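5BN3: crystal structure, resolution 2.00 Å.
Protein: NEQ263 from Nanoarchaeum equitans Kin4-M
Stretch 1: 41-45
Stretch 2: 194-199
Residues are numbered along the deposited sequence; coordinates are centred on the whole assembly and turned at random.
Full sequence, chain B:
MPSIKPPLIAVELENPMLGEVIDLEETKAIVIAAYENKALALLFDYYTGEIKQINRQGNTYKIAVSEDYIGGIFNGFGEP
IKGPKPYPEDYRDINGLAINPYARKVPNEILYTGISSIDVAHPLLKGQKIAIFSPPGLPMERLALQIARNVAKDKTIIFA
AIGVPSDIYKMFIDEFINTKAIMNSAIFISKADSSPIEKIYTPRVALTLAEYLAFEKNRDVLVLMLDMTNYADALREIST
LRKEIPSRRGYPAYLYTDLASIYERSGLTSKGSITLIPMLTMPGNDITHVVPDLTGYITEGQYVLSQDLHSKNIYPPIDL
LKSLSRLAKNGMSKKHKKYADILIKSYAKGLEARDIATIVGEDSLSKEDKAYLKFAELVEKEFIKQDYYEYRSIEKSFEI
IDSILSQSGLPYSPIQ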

# COMPACT_ATOMS: atom_id res chain seq x y z
N ALA B 41 6.65 6.84 32.94
CA ALA B 41 5.41 7.43 33.43
C ALA B 41 4.89 8.55 32.53
O ALA B 41 5.67 9.25 31.88
CB ALA B 41 5.57 7.92 34.86
N LEU B 42 3.57 8.72 32.51
CA LEU B 42 2.94 9.78 31.73
C LEU B 42 2.39 10.86 32.64
O LEU B 42 1.56 10.60 33.50
CB LEU B 42 1.81 9.22 30.87
CG LEU B 42 2.22 8.47 29.60
CD1 LEU B 42 1.00 8.06 28.81
CD2 LEU B 42 3.11 9.34 28.77
N LEU B 43 2.86 12.09 32.43
CA LEU B 43 2.42 13.23 33.22
C LEU B 43 0.95 13.56 32.97
O LEU B 43 0.46 13.43 31.85
CB LEU B 43 3.30 14.45 32.92
CG LEU B 43 4.78 14.27 33.22
CD1 LEU B 43 5.60 15.42 32.66
CD2 LEU B 43 5.00 14.16 34.71
N PHE B 44 0.25 13.97 34.03
CA PHE B 44 -1.14 14.40 33.92
C PHE B 44 -1.24 15.67 33.09
O PHE B 44 -2.17 15.84 32.31
CB PHE B 44 -1.73 14.64 35.31
CG PHE B 44 -2.26 13.40 35.97
CD1 PHE B 44 -1.59 12.19 35.88
CD2 PHE B 44 -3.44 13.45 36.71
CE1 PHE B 44 -2.08 11.05 36.49
CE2 PHE B 44 -3.93 12.31 37.33
CZ PHE B 44 -3.25 11.12 37.22
N ASP B 45 -0.27 16.57 33.27
CA ASP B 45 -0.27 17.84 32.57
C ASP B 45 1.13 18.42 32.40
O ASP B 45 2.12 17.77 32.73
CB ASP B 45 -1.17 18.85 33.29
CG ASP B 45 -0.96 18.85 34.79
OD1 ASP B 45 0.13 18.43 35.24
OD2 ASP B 45 -1.88 19.27 35.52
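Stretch 2 (194-199) SSPIEK

How does stretch 2 approach stretch 1? Residues 41-43 form the end of a strand, and the chain leaves it at F44 and D45. Against this exit lies the start of a helix: S194 and S195 are still extended, S195 with phi/psi of -60/144°, and from P196 to K199 the backbone turns helical. The nearest CA atoms across the contact are those of L42 and I197, 6.6 Å apart, so the first helical turn sits beside the last residues of the strand.

Which polar bond ties the two directly? S195, with chi1 at 173° (t), points its CB toward stretch 1, and its OG donates to the carbonyl O of L43 at 2.8 Å. The same OG caps the helix, accepting a weak bond from I197 N at 3.5 Å. One hydroxyl thus serves both partners, using its proton on the strand and its lone pair on the helix.

What does water add? Water 1 donates to F44 O at 2.6 Å and to E198 OE1 at 2.6 Å, and accepts from S195 N at 3.0 Å. It bridges the next carbonyl along stretch 1 to both the cap residue and the glutamate, whose OE1 stays 4.3 Å from F44 O. The S195 CB lies nearer, 3.5 Å from that F44 O.

Where is the apolar packing? It centres on I197, the residue most covered by the other stretch: its CB meets L42 CB at 4.2 Å, both residues directing CA-to-CB toward the other stretch. I197 CG2 also reaches the backbone beyond, 3.4 Å from L43 O and 4.2 Å from F44 CA. The side chains of L43 and F44 set out away from the helix, so these two residues meet it chiefly through their backbone.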

# COMPACT_ATOMS: atom_id res chain seq x y z
N SER B 194 -4.42 18.29 25.42
CA SER B 194 -4.12 17.69 26.72
C SER B 194 -3.22 16.46 26.60
O SER B 194 -3.01 15.94 25.50
CB SER B 194 -5.41 17.33 27.46
OG SER B 194 -6.14 16.34 26.76
N SER B 195 -2.67 16.02 27.73
CA SER B 195 -1.87 14.80 27.77
C SER B 195 -2.70 13.61 27.30
O SER B 195 -3.90 13.55 27.56
CB SER B 195 -1.36 14.56 29.20
OG SER B 195 -0.71 13.31 29.30
N PRO B 196 -2.06 12.67 26.58
CA PRO B 196 -2.81 11.51 26.09
C PRO B 196 -3.39 10.66 27.21
O PRO B 196 -4.41 10.00 26.99
CB PRO B 196 -1.75 10.72 25.30
CG PRO B 196 -0.44 11.19 25.82
CD PRO B 196 -0.65 12.63 26.18
N ILE B 197 -2.78 10.68 28.39
CA ILE B 197 -3.31 9.92 29.53
C ILE B 197 -4.66 10.48 30.00
O ILE B 197 -5.53 9.72 30.43
CB ILE B 197 -2.29 9.84 30.70
CG1 ILE B 197 -2.73 8.80 31.74
CG2 ILE B 197 -2.11 11.19 31.37
CD1 ILE B 197 -2.56 7.38 31.27
N GLU B 198 -4.85 11.79 29.91
CA GLU B 198 -6.13 12.39 30.28
C GLU B 198 -7.21 12.02 29.27
O GLU B 198 -8.37 11.80 29.63
CB GLU B 198 -6.03 13.91 30.41
CG GLU B 198 -7.36 14.55 30.83
CD GLU B 198 -7.29 16.05 31.00
OE1 GLU B 198 -6.17 16.62 31.00
OE2 GLU B 198 -8.37 16.67 31.15
N LYS B 199 -6.82 11.94 28.00
CA LYS B 199 -7.76 11.61 26.93
C LYS B 199 -8.31 10.19 27.07
O LYS B 199 -9.51 9.98 26.92
CB LYS B 199 -7.11 11.81 25.56
CG LYS B 199 -6.89 13.27 25.17
CD LYS B 199 -6.55 13.39 23.68
CE LYS B 199 -6.29 14.84 23.28
NZ LYS B 199 -4.92 15.29 23.63
O HOH W 1 -3.67 16.96 30.44